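Local coordinates for methylaspartate ammonia-lyase (Citrobacter amalonaticus, PDB 1KKO), which catalyses the reversible, magnesium-dependent anti elimination of ammonia from L-threo-3-methylaspartate to give mesaconate, a step of glutamate degradation, at residues 115-120 / 129-134; 179-184 / 215-220; 202-205 / 210-213; 328-333 / 342-347. All coordinates share one frame; numbering follows the deposited sequence.

Interaction 1 of 4, residues 115-120 / 129-134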
loop_
_atom_site.group_PDB
_atom_site.type_symbol
_atom_site.label_atom_id
_atom_site.label_comp_id
_atom_site.label_asym_id
_atom_site.label_seq_id
_atom_site.Cartn_x
_atom_site.Cartn_y
_atom_site.Cartn_z
ATOM N N PHE A 115 -7.859 29.571 -4.953
ATOM C CA PHE A 115 -8.752 29.723 -6.085
ATOM C C PHE A 115 -9.636 28.503 -6.244
ATOM O O PHE A 115 -10.851 28.611 -6.325
ATOM C CB PHE A 115 -7.982 29.994 -7.376
ATOM C CG PHE A 115 -8.842 29.955 -8.596
ATOM C CD1 PHE A 115 -9.578 31.063 -8.979
ATOM C CD2 PHE A 115 -8.947 28.807 -9.349
ATOM C CE1 PHE A 115 -10.381 31.018 -10.086
ATOM C CE2 PHE A 115 -9.759 28.763 -10.456
ATOM C CZ PHE A 115 -10.472 29.880 -10.824
ATOM N N PHE A 116 -9.028 27.322 -6.270
ATOM C CA PHE A 116 -9.823 26.115 -6.426
ATOM C C PHE A 116 -10.616 25.755 -5.187
ATOM O O PHE A 116 -11.642 25.102 -5.300
ATOM C CB PHE A 116 -8.949 24.944 -6.885
ATOM C CG PHE A 116 -8.481 25.102 -8.289
ATOM C CD1 PHE A 116 -9.355 24.929 -9.338
ATOM C CD2 PHE A 116 -7.187 25.484 -8.567
ATOM C CE1 PHE A 116 -8.935 25.113 -10.645
ATOM C CE2 PHE A 116 -6.766 25.680 -9.877
ATOM C CZ PHE A 116 -7.640 25.493 -10.904
ATOM N N ASP A 117 -10.173 26.206 -4.019
ATOM C CA ASP A 117 -10.895 25.868 -2.803
ATOM C C ASP A 117 -12.235 26.578 -2.709
ATOM O O ASP A 117 -13.120 26.089 -2.013
ATOM C CB ASP A 117 -10.076 26.190 -1.558
ATOM C CG ASP A 117 -10.373 25.249 -0.426
ATOM O OD1 ASP A 117 -10.345 24.007 -0.645
ATOM O OD2 ASP A 117 -10.640 25.662 0.710
ATOM N N LYS A 118 -12.367 27.716 -3.396
ATOM C CA LYS A 118 -13.569 28.553 -3.341
ATOM C C LYS A 118 -14.365 28.584 -4.646
ATOM O O LYS A 118 -15.420 29.224 -4.731
ATOM C CB LYS A 118 -13.173 29.979 -2.974
ATOM C CG LYS A 118 -12.681 30.146 -1.549
ATOM C CD LYS A 118 -11.205 29.874 -1.401
ATOM C CE LYS A 118 -10.600 30.772 -0.349
ATOM N NZ LYS A 118 -11.570 31.042 0.772
ATOM N N LEU A 119 -13.869 27.887 -5.658
ATOM C CA LEU A 119 -14.530 27.829 -6.948
ATOM C C LEU A 119 -15.902 27.157 -6.879
ATOM O O LEU A 119 -16.062 26.131 -6.245
ATOM C CB LEU A 119 -13.639 27.051 -7.909
ATOM C CG LEU A 119 -14.113 27.032 -9.354
ATOM C CD1 LEU A 119 -14.060 28.418 -9.966
ATOM C CD2 LEU A 119 -13.270 26.064 -10.166
ATOM N N ARG A 120 -16.890 27.733 -7.562
ATOM C CA ARG A 120 -18.209 27.107 -7.640
ATOM C C ARG A 120 -18.628 26.865 -9.088
ATOM O O ARG A 120 -18.494 27.750 -9.942
ATOM C CB ARG A 120 -19.267 27.946 -6.931
ATOM C CG ARG A 120 -19.128 27.936 -5.427
ATOM C CD ARG A 120 -20.001 28.956 -4.731
ATOM N NE ARG A 120 -19.816 28.916 -3.285
ATOM C CZ ARG A 120 -20.471 28.097 -2.473
ATOM N NH1 ARG A 120 -21.361 27.244 -2.957
ATOM N NH2 ARG A 120 -20.230 28.130 -1.171
ATOM N N ALA A 129 -13.000 16.096 -2.380
ATOM C CA ALA A 129 -12.013 15.187 -2.980
ATOM C C ALA A 129 -11.295 15.833 -4.145
ATOM O O ALA A 129 -10.131 15.561 -4.368
ATOM C CB ALA A 129 -12.674 13.916 -3.434
ATOM N N VAL A 130 -12.012 16.636 -4.923
ATOM C CA VAL A 130 -11.421 17.339 -6.057
ATOM C C VAL A 130 -10.457 18.414 -5.547
ATOM O O VAL A 130 -9.340 18.542 -6.026
ATOM C CB VAL A 130 -12.502 17.941 -6.958
ATOM C CG1 VAL A 130 -11.872 18.844 -8.035
ATOM C CG2 VAL A 130 -13.321 16.837 -7.573
ATOM N N ARG A 131 -10.887 19.192 -4.564
ATOM C CA ARG A 131 -10.016 20.192 -3.997
ATOM C C ARG A 131 -8.787 19.523 -3.371
ATOM O O ARG A 131 -7.675 20.027 -3.470
ATOM C CB ARG A 131 -10.778 21.003 -2.967
ATOM C CG ARG A 131 -11.869 21.846 -3.601
ATOM C CD ARG A 131 -12.588 22.677 -2.596
ATOM N NE ARG A 131 -13.732 22.100 -1.924
ATOM C CZ ARG A 131 -14.050 22.358 -0.645
ATOM N NH1 ARG A 131 -13.257 23.091 0.157
ATOM N NH2 ARG A 131 -15.144 21.839 -0.157
ATOM N N TYR A 132 -8.992 18.367 -2.740
ATOM C CA TYR A 132 -7.895 17.617 -2.144
ATOM C C TYR A 132 -6.864 17.235 -3.213
ATOM O O TYR A 132 -5.676 17.524 -3.073
ATOM C CB TYR A 132 -8.462 16.372 -1.478
ATOM C CG TYR A 132 -7.559 15.579 -0.572
ATOM C CD1 TYR A 132 -6.800 16.186 0.414
ATOM C CD2 TYR A 132 -7.516 14.183 -0.669
ATOM C CE1 TYR A 132 -6.008 15.435 1.263
ATOM C CE2 TYR A 132 -6.747 13.422 0.191
ATOM C CZ TYR A 132 -5.989 14.056 1.166
ATOM O OH TYR A 132 -5.210 13.342 2.049
ATOM N N GLY A 133 -7.317 16.598 -4.286
ATOM C CA GLY A 133 -6.402 16.165 -5.327
ATOM C C GLY A 133 -5.749 17.297 -6.098
ATOM O O GLY A 133 -4.561 17.252 -6.384
ATOM N N LEU A 134 -6.531 18.299 -6.480
ATOM C CA LEU A 134 -5.968 19.435 -7.188
ATOM C C LEU A 134 -4.897 20.112 -6.359
ATOM O O LEU A 134 -3.830 20.448 -6.852
ATOM C CB LEU A 134 -7.040 20.462 -7.538
ATOM C CG LEU A 134 -8.083 20.057 -8.570
ATOM C CD1 LEU A 134 -9.084 21.184 -8.728
ATOM C CD2 LEU A 134 -7.450 19.724 -9.915
#

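Interaction 2 of 4, residues 179-184 / 215-220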
loop_
_atom_site.group_PDB
_atom_site.type_symbol
_atom_site.label_atom_id
_atom_site.label_comp_id
_atom_site.label_asym_id
_atom_site.label_seq_id
_atom_site.Cartn_x
_atom_site.Cartn_y
_atom_site.Cartn_z
ATOM N N ILE A 179 -4.197 -9.546 15.317
ATOM C CA ILE A 179 -3.082 -9.758 14.404
ATOM C C ILE A 179 -2.381 -8.445 14.045
ATOM O O ILE A 179 -1.155 -8.396 13.993
ATOM C CB ILE A 179 -3.555 -10.461 13.119
ATOM C CG1 ILE A 179 -3.999 -11.899 13.424
ATOM C CG2 ILE A 179 -2.464 -10.410 12.065
ATOM C CD1 ILE A 179 -2.943 -12.763 14.064
ATOM N N ALA A 180 -3.141 -7.380 13.804
ATOM C CA ALA A 180 -2.519 -6.129 13.391
ATOM C C ALA A 180 -1.651 -5.541 14.490
ATOM O O ALA A 180 -0.652 -4.879 14.209
ATOM C CB ALA A 180 -3.562 -5.135 12.932
ATOM N N VAL A 181 -2.019 -5.779 15.745
ATOM C CA VAL A 181 -1.222 -5.310 16.868
ATOM C C VAL A 181 0.164 -5.952 16.829
ATOM O O VAL A 181 1.178 -5.283 17.033
ATOM C CB VAL A 181 -1.941 -5.572 18.208
ATOM C CG1 VAL A 181 -0.990 -5.485 19.395
ATOM C CG2 VAL A 181 -3.067 -4.575 18.377
ATOM N N ASP A 182 0.215 -7.250 16.552
ATOM C CA ASP A 182 1.503 -7.934 16.450
ATOM C C ASP A 182 2.358 -7.311 15.353
ATOM O O ASP A 182 3.552 -7.077 15.549
ATOM C CB ASP A 182 1.323 -9.416 16.142
ATOM C CG ASP A 182 0.704 -10.185 17.279
ATOM O OD1 ASP A 182 0.554 -9.621 18.384
ATOM O OD2 ASP A 182 0.330 -11.373 17.130
ATOM N N LYS A 183 1.745 -7.047 14.198
ATOM C CA LYS A 183 2.445 -6.397 13.097
ATOM C C LYS A 183 3.023 -5.065 13.537
ATOM O O LYS A 183 4.172 -4.741 13.263
ATOM C CB LYS A 183 1.489 -6.126 11.938
ATOM C CG LYS A 183 1.021 -7.321 11.153
ATOM C CD LYS A 183 0.209 -6.796 9.979
ATOM C CE LYS A 183 -0.289 -7.860 9.027
ATOM N NZ LYS A 183 -1.145 -7.194 7.992
HETATM N N MSE A 184 2.206 -4.296 14.238
HETATM C CA MSE A 184 2.593 -2.964 14.673
HETATM C C MSE A 184 3.718 -2.995 15.697
HETATM O O MSE A 184 4.608 -2.151 15.665
HETATM C CB MSE A 184 1.377 -2.229 15.201
HETATM C CG MSE A 184 0.494 -1.769 14.067
HETATM SE SE MSE A 184 -1.165 -0.991 14.642
HETATM C CE MSE A 184 -2.282 -1.419 13.158
ATOM N N VAL A 215 -8.136 -3.580 26.075
ATOM C CA VAL A 215 -7.044 -2.685 26.427
ATOM C C VAL A 215 -5.990 -3.452 27.215
ATOM O O VAL A 215 -4.788 -3.268 27.014
ATOM C CB VAL A 215 -7.516 -1.452 27.216
ATOM C CG1 VAL A 215 -6.339 -0.597 27.617
ATOM C CG2 VAL A 215 -8.478 -0.623 26.380
ATOM N N ARG A 216 -6.445 -4.317 28.118
ATOM C CA ARG A 216 -5.533 -5.118 28.920
ATOM C C ARG A 216 -4.751 -6.082 28.035
ATOM O O ARG A 216 -3.540 -6.252 28.200
ATOM C CB ARG A 216 -6.309 -5.889 29.990
ATOM C CG ARG A 216 -5.427 -6.699 30.923
ATOM C CD ARG A 216 -4.431 -5.866 31.682
ATOM N NE ARG A 216 -3.239 -6.625 32.033
ATOM C CZ ARG A 216 -2.531 -6.435 33.136
ATOM N NH1 ARG A 216 -2.887 -5.499 34.010
ATOM N NH2 ARG A 216 -1.461 -7.183 33.363
ATOM N N TRP A 217 -5.455 -6.716 27.102
ATOM C CA TRP A 217 -4.815 -7.633 26.174
ATOM C C TRP A 217 -3.759 -6.880 25.374
ATOM O O TRP A 217 -2.656 -7.370 25.154
ATOM C CB TRP A 217 -5.823 -8.257 25.215
ATOM C CG TRP A 217 -5.133 -9.121 24.226
ATOM C CD1 TRP A 217 -4.799 -10.433 24.382
ATOM C CD2 TRP A 217 -4.603 -8.723 22.960
ATOM N NE1 TRP A 217 -4.122 -10.887 23.277
ATOM C CE2 TRP A 217 -3.989 -9.855 22.387
ATOM C CE3 TRP A 217 -4.607 -7.528 22.232
ATOM C CZ2 TRP A 217 -3.373 -9.822 21.135
ATOM C CZ3 TRP A 217 -3.996 -7.499 20.995
ATOM C CH2 TRP A 217 -3.396 -8.639 20.456
ATOM N N LEU A 218 -4.118 -5.673 24.952
ATOM C CA LEU A 218 -3.260 -4.833 24.132
ATOM C C LEU A 218 -1.982 -4.426 24.860
ATOM O O LEU A 218 -0.877 -4.614 24.348
ATOM C CB LEU A 218 -4.062 -3.609 23.701
ATOM C CG LEU A 218 -3.327 -2.471 23.008
ATOM C CD1 LEU A 218 -2.643 -2.957 21.746
ATOM C CD2 LEU A 218 -4.328 -1.377 22.707
ATOM N N SER A 219 -2.120 -3.878 26.061
ATOM C CA SER A 219 -0.933 -3.494 26.817
ATOM C C SER A 219 -0.094 -4.729 27.189
ATOM O O SER A 219 1.133 -4.686 27.130
ATOM C CB SER A 219 -1.290 -2.663 28.041
ATOM O OG SER A 219 -2.191 -3.348 28.874
ATOM N N ASP A 220 -0.754 -5.825 27.553
ATOM C CA ASP A 220 -0.037 -7.073 27.839
ATOM C C ASP A 220 0.778 -7.519 26.617
ATOM O O ASP A 220 1.932 -7.922 26.742
ATOM C CB ASP A 220 -1.012 -8.201 28.197
ATOM C CG ASP A 220 -1.370 -8.246 29.674
ATOM O OD1 ASP A 220 -0.674 -7.616 30.492
ATOM O OD2 ASP A 220 -2.346 -8.901 30.087
#

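Interaction 3 of 4, residues 202-205 / 210-213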
loop_
_atom_site.group_PDB
_atom_site.type_symbol
_atom_site.label_atom_id
_atom_site.label_comp_id
_atom_site.label_asym_id
_atom_site.label_seq_id
_atom_site.Cartn_x
_atom_site.Cartn_y
_atom_site.Cartn_z
ATOM N N GLU A 202 -20.537 -6.608 20.792
ATOM C CA GLU A 202 -19.385 -7.467 20.542
ATOM C C GLU A 202 -18.022 -6.825 20.627
ATOM O O GLU A 202 -17.038 -7.536 20.767
ATOM C CB GLU A 202 -19.519 -8.115 19.177
ATOM C CG GLU A 202 -20.779 -8.953 19.038
ATOM C CD GLU A 202 -21.093 -9.782 20.277
ATOM O OE1 GLU A 202 -20.157 -10.291 20.935
ATOM O OE2 GLU A 202 -22.290 -9.935 20.600
ATOM N N LYS A 203 -17.953 -5.501 20.521
ATOM C CA LYS A 203 -16.655 -4.830 20.509
ATOM C C LYS A 203 -16.439 -4.000 21.776
ATOM O O LYS A 203 -15.423 -4.122 22.433
ATOM C CB LYS A 203 -16.492 -4.037 19.203
ATOM C CG LYS A 203 -16.447 -4.978 17.980
ATOM C CD LYS A 203 -16.522 -4.265 16.639
ATOM C CE LYS A 203 -16.617 -5.268 15.484
ATOM N NZ LYS A 203 -16.722 -4.600 14.169
ATOM N N LEU A 204 -17.416 -3.184 22.148
ATOM C CA LEU A 204 -17.277 -2.399 23.366
ATOM C C LEU A 204 -17.709 -3.208 24.576
ATOM O O LEU A 204 -17.054 -3.207 25.615
ATOM C CB LEU A 204 -18.146 -1.147 23.286
ATOM C CG LEU A 204 -18.242 -0.279 24.550
ATOM C CD1 LEU A 204 -16.887 0.312 24.931
ATOM C CD2 LEU A 204 -19.263 0.830 24.339
ATOM N N GLY A 205 -18.825 -3.907 24.408
ATOM C CA GLY A 205 -19.459 -4.609 25.505
ATOM C C GLY A 205 -20.596 -3.734 26.005
ATOM O O GLY A 205 -20.515 -2.509 25.946
ATOM N N LYS A 210 -15.868 -5.591 27.269
ATOM C CA LYS A 210 -15.074 -6.128 26.166
ATOM C C LYS A 210 -13.909 -5.180 25.851
ATOM O O LYS A 210 -12.766 -5.610 25.733
ATOM C CB LYS A 210 -15.947 -6.402 24.943
ATOM C CG LYS A 210 -16.823 -7.659 25.106
ATOM C CD LYS A 210 -17.964 -7.706 24.119
ATOM C CE LYS A 210 -19.047 -8.698 24.562
ATOM N NZ LYS A 210 -18.959 -9.993 23.837
ATOM N N LEU A 211 -14.188 -3.885 25.759
ATOM C CA LEU A 211 -13.119 -2.932 25.495
ATOM C C LEU A 211 -12.121 -2.939 26.643
ATOM O O LEU A 211 -10.921 -2.843 26.430
ATOM C CB LEU A 211 -13.669 -1.530 25.262
ATOM C CG LEU A 211 -12.585 -0.465 25.099
ATOM C CD1 LEU A 211 -11.645 -0.801 23.949
ATOM C CD2 LEU A 211 -13.240 0.878 24.876
ATOM N N ARG A 212 -12.604 -3.060 27.874
ATOM C CA ARG A 212 -11.703 -3.111 29.015
ATOM C C ARG A 212 -10.715 -4.267 28.867
ATOM O O ARG A 212 -9.505 -4.103 29.041
ATOM C CB ARG A 212 -12.489 -3.287 30.309
ATOM C CG ARG A 212 -11.596 -3.397 31.518
ATOM C CD ARG A 212 -12.342 -3.618 32.815
ATOM N NE ARG A 212 -13.381 -2.617 32.955
ATOM C CZ ARG A 212 -13.161 -1.346 33.247
ATOM N NH1 ARG A 212 -11.926 -0.898 33.463
ATOM N NH2 ARG A 212 -14.185 -0.514 33.326
ATOM N N GLU A 213 -11.251 -5.428 28.520
ATOM C CA GLU A 213 -10.452 -6.628 28.357
ATOM C C GLU A 213 -9.505 -6.485 27.165
ATOM O O GLU A 213 -8.379 -6.974 27.201
ATOM C CB GLU A 213 -11.371 -7.843 28.238
ATOM C CG GLU A 213 -12.208 -8.009 29.504
ATOM C CD GLU A 213 -12.824 -9.380 29.670
ATOM O OE1 GLU A 213 -12.108 -10.381 29.465
ATOM O OE2 GLU A 213 -14.024 -9.451 30.030
#

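Interaction 4 of 4, residues 328-333 / 342-347. With SO4 (sulfate ion), chain C.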
loop_
_atom_site.group_PDB
_atom_site.type_symbol
_atom_site.label_atom_id
_atom_site.label_comp_id
_atom_site.label_asym_id
_atom_site.label_seq_id
_atom_site.Cartn_x
_atom_site.Cartn_y
_atom_site.Cartn_z
ATOM N N VAL A 328 -7.854 16.669 18.120
ATOM C CA VAL A 328 -8.844 16.603 17.056
ATOM C C VAL A 328 -8.274 15.868 15.851
ATOM O O VAL A 328 -7.130 16.104 15.472
ATOM C CB VAL A 328 -9.299 17.998 16.571
ATOM C CG1 VAL A 328 -10.134 18.698 17.619
ATOM C CG2 VAL A 328 -8.143 18.846 16.188
ATOM N N GLN A 329 -9.065 14.975 15.258
ATOM C CA GLN A 329 -8.663 14.361 13.988
ATOM C C GLN A 329 -8.987 15.304 12.825
ATOM O O GLN A 329 -10.158 15.540 12.510
ATOM C CB GLN A 329 -9.298 12.990 13.696
ATOM C CG GLN A 329 -8.677 12.495 12.363
ATOM C CD GLN A 329 -9.112 11.159 11.799
ATOM O OE1 GLN A 329 -8.851 10.894 10.614
ATOM N NE2 GLN A 329 -9.775 10.331 12.599
ATOM N N ILE A 330 -7.928 15.839 12.223
ATOM C CA ILE A 330 -7.985 16.633 11.007
ATOM C C ILE A 330 -7.992 15.565 9.904
ATOM O O ILE A 330 -6.955 15.010 9.540
ATOM C CB ILE A 330 -6.749 17.550 10.977
ATOM C CG1 ILE A 330 -6.762 18.494 12.196
ATOM C CG2 ILE A 330 -6.652 18.344 9.681
ATOM C CD1 ILE A 330 -5.477 19.274 12.376
ATOM N N LYS A 331 -9.186 15.212 9.449
ATOM C CA LYS A 331 -9.351 14.076 8.534
ATOM C C LYS A 331 -9.134 14.618 7.133
ATOM O O LYS A 331 -10.044 15.123 6.475
ATOM C CB LYS A 331 -10.708 13.427 8.706
ATOM C CG LYS A 331 -10.797 12.101 7.982
ATOM C CD LYS A 331 -12.046 11.321 8.342
ATOM C CE LYS A 331 -11.892 9.828 8.089
ATOM N NZ LYS A 331 -11.146 9.167 9.174
ATOM N N THR A 332 -7.896 14.498 6.680
ATOM C CA THR A 332 -7.415 15.323 5.585
ATOM C C THR A 332 -8.300 15.472 4.345
ATOM O O THR A 332 -8.483 16.583 3.909
ATOM C CB THR A 332 -5.962 14.971 5.200
ATOM O OG1 THR A 332 -5.872 13.620 4.729
ATOM C CG2 THR A 332 -5.006 15.092 6.398
ATOM N N PRO A 333 -8.879 14.422 3.755
ATOM C CA PRO A 333 -9.649 14.660 2.524
ATOM C C PRO A 333 -10.850 15.569 2.758
ATOM O O PRO A 333 -11.286 16.272 1.860
ATOM C CB PRO A 333 -10.090 13.249 2.099
ATOM C CG PRO A 333 -9.173 12.326 2.802
ATOM C CD PRO A 333 -8.885 12.991 4.118
ATOM N N VAL A 342 -2.719 22.615 6.676
ATOM C CA VAL A 342 -1.644 23.387 7.278
ATOM C C VAL A 342 -2.247 24.410 8.241
ATOM O O VAL A 342 -1.822 24.519 9.385
ATOM C CB VAL A 342 -0.778 24.112 6.225
ATOM C CG1 VAL A 342 0.358 24.847 6.901
ATOM C CG2 VAL A 342 -0.218 23.129 5.180
ATOM N N ASP A 343 -3.242 25.148 7.784
ATOM C CA ASP A 343 -3.844 26.165 8.646
ATOM C C ASP A 343 -4.485 25.540 9.875
ATOM O O ASP A 343 -4.397 26.089 10.968
ATOM C CB ASP A 343 -4.875 26.972 7.864
ATOM C CG ASP A 343 -4.244 27.928 6.882
ATOM O OD1 ASP A 343 -3.093 28.364 7.101
ATOM O OD2 ASP A 343 -4.860 28.302 5.874
ATOM N N ALA A 344 -5.139 24.396 9.712
ATOM C CA ALA A 344 -5.770 23.729 10.842
ATOM C C ALA A 344 -4.743 23.264 11.878
ATOM O O ALA A 344 -4.930 23.457 13.078
ATOM C CB ALA A 344 -6.591 22.560 10.370
ATOM N N VAL A 345 -3.658 22.646 11.420
ATOM C CA VAL A 345 -2.643 22.167 12.339
ATOM C C VAL A 345 -2.027 23.354 13.096
ATOM O O VAL A 345 -1.845 23.300 14.317
ATOM C CB VAL A 345 -1.547 21.372 11.598
ATOM C CG1 VAL A 345 -0.397 21.096 12.518
ATOM C CG2 VAL A 345 -2.100 20.070 11.038
ATOM N N LEU A 346 -1.686 24.409 12.377
ATOM C CA LEU A 346 -1.110 25.601 13.007
ATOM C C LEU A 346 -2.091 26.227 13.995
ATOM O O LEU A 346 -1.672 26.703 15.053
ATOM C CB LEU A 346 -0.701 26.634 11.952
ATOM C CG LEU A 346 0.392 26.207 10.963
ATOM C CD1 LEU A 346 0.850 27.350 10.099
ATOM C CD2 LEU A 346 1.580 25.561 11.630
ATOM N N TYR A 347 -3.382 26.231 13.681
ATOM C CA TYR A 347 -4.375 26.812 14.580
ATOM C C TYR A 347 -4.429 25.997 15.861
ATOM O O TYR A 347 -4.444 26.549 16.972
ATOM C CB TYR A 347 -5.762 26.869 13.915
ATOM C CG TYR A 347 -6.728 27.714 14.699
ATOM C CD1 TYR A 347 -6.847 29.063 14.442
ATOM C CD2 TYR A 347 -7.503 27.170 15.698
ATOM C CE1 TYR A 347 -7.719 29.856 15.158
ATOM C CE2 TYR A 347 -8.353 27.951 16.441
ATOM C CZ TYR A 347 -8.465 29.293 16.161
ATOM O OH TYR A 347 -9.335 30.073 16.892
HETATM S S SO4 C . -11.207 5.673 7.821
HETATM O O1 SO4 C . -11.728 6.468 6.681
HETATM O O2 SO4 C . -12.324 4.691 8.091
HETATM O O3 SO4 C . -9.986 4.973 7.440
HETATM O O4 SO4 C . -10.975 6.465 9.053
#

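Interaction 1 of 4, residues 115-120 / 129-134
Arg131 reaches from helix 128-146 to Asp117 near the end of helix 110-118, and the two side chains cross at about a right angle. The arginine chain is extended at its second torsion and bends at the third (chi3 -88°), which swings NH1 round to OD1 of Asp117. NH1 of Arg131 gives its hydrogen to OD1 of Asp117 at 3.2 Å, a nearly straight bond at 168° and part of a salt bridge. The oxygen lies at the edge of the guanidinium, close to its plane, yet the nitrogen sits well above the carboxylate plane, and the two planes are 55° apart. This is therefore a single-bond ion pair, not the flat two-pronged form. Each partner has a stronger polar contact outside the two segments: Asp117 OD1 also takes the backbone N-H of Gly337, and Arg131 NE is held by the carbonyl of Leu126.

The aliphatic part of Arg131 is used as well, its CG lying 3.7 Å from the backbone O of Phe116. One turn further on, Leu134 brings CD1 to 3.8 Å from CD1 of Phe116, again with the side chains crossing roughly at right angles. The methyl approaches the ring obliquely. One ring face of Phe116 is taken by Phe115, whose CD2 stands over its centre.

Both helices belong to the N-terminal region of the enzyme, related to that of enolase. Apolar packing at Phe116 and Leu134 adjoins an ion pair at Asp117, where two donors on one oxygen probably favour the ionised carboxylate.

Interaction 2 of 4, residues 179-184 / 215-220
Trp217 and Val181 reach toward each other from opposite directions between helix 209-225 and helix 179-186. With CG anti to the backbone N (chi1 176°), the indole reaches across and brings its six-membered ring up to the valine. CZ3 of Trp217 lies 4.0 Å from CG1 of Val181, and the neighbouring CH2 is 4.1 Å from CB of Val181, so CZ3 and CH2 of the ring lie against the branch point as well as a methyl. The approach is oblique to the ring. Tyr178 meets the same indole edge-to-face.

Both helices pack on the outside of the TIM barrel of this enolase-superfamily enzyme, where Pro193 of strand 191-194 lies against both Val181 and Leu218.

Next in sequence, Leu218 sends a single methyl into the contact. Its CD1 is 3.8 Å from CG2 of Val181 and equally far from CG1, fitting against the fork of the valine, while Leu235 and Ile237 of strand 234-238 pack against the same leucine. No hydrogen bond crosses between the segments. Charge is found alongside, where Asp182 pairs with Arg221 and accepts a hydrogen bond from the backbone N of Phe32 of the second subunit.

Interaction 3 of 4, residues 202-205 / 210-213
The carbonyl O of Leu204 receives the backbone N-H of Leu211 at 2.9 Å, the shortest polar bond between the two segments. The N-H points well at the oxygen (164°), but the donor stands above the carbonyl plane, 43° out of it. Lys210 N is 3.1 Å from the O of Leu204, and CB of Lys210 lies 3.4 Å from the carbonyl O of Lys203, so the end of helix 200-204 sits directly against the first turn of helix 209-225.

The two helices are joined by a short, tight turn in the C-terminal barrel domain, after strand 191-194. Gly205, with a positive phi, is the first residue to leave helical geometry, and its backbone lies close against Lys210.

On one flank, Glu202 and Lys210 run side by side, pointing the same way. The lysine is extended until its last torsion, where a bend (chi4 -101°) brings NZ to OE1 of Glu202 at 3.2 Å in a salt bridge. NZ meets OE1 from above the carboxylate plane. Along the way, CD of Lys210 passes 3.7 Å from CA of Gly205, its methylenes lying over the glycine.

The leucines occupy the buried flank. CD1 of Leu204 touches CD2 of Leu211 at 3.7 Å and is equally close to its CB, and Tyr257 of helix 251-260 packs against both residues. Leu204 also rests on Thr242, Ile243 and Ile246 of helix 242-246, while Leu211 lies against Val239, next in sequence to the magnesium ligand Asp238.

Interaction 4 of 4, residues 328-333 / 342-347
Ile330 carries its CG1 anti to the carbonyl carbon (chi1 -61°) and continues nearly straight to CD1 (chi2 170°), which sends that terminal methyl out from strand 327-330 to helix 339-351. There it meets two consecutive residues. CD1 of Ile330 is 3.7 Å from CG2 of Val345, the two side chains crossing at about a right angle, and 4.0 Å from CB of Ala344. One methyl thus makes the whole contact, resting on the helix surface against Val345 and Ala344. The fit is purely apolar and buried, and Ile316 of helix 313-321 and Ala355 of strand 354-357 also pack against Ile330.

The residues flanking Ile330 send their side chains the other way, into the active site. Gln329 binds the substrate, and Lys331 is the proton acceptor. Lys331 runs out extended and bends only at its last torsion (chi4 80°), bringing NZ to OE1 of Gln329 at 3.2 Å, with the donor tilted from the amide carbonyl plane. NZ also bonds to O4 of a sulfate ion at 2.7 Å and to the carbonyl of Gly359. The sulfate, probably from the crystallisation liquor, is held as well by Gln172, Thr360 and Cys361, all substrate-binding residues, so it is consistent with a stand-in for a substrate carboxylate. Gln329 NE2 in turn bonds to the magnesium ligand Glu273.

Strand 327-330, helix 339-351 and strand 354-357 form a beta-alpha-beta unit of the barrel: Ile330 faces the helix layer while Gln329 and Lys331, at the C-terminal end of the strand, face the active site, as in TIM barrels of the enolase superfamily.

How the interactions relate
Interactions 1, 2 and 4 follow one another along the chain, and interaction 3 is nested within the loop closed by interaction 2. Interactions 2 and 3 share helix 209-225, with centres about 14 Å apart, on one side of the barrel. Interaction 1, in the N-terminal region, lies on the opposite side of the chain's centre, about 39 Å from interaction 2 between centres. Interaction 4 stands nearest the middle, on strand 327-330 at the active site, and touches interaction 1: Tyr132 OH lies 2.8 Å from Thr332 OG1, a probable hydrogen bond. The N-terminal region is thereby joined to the catalytic strand's end, while interactions 2 and 3 pack the opposite barrel wall.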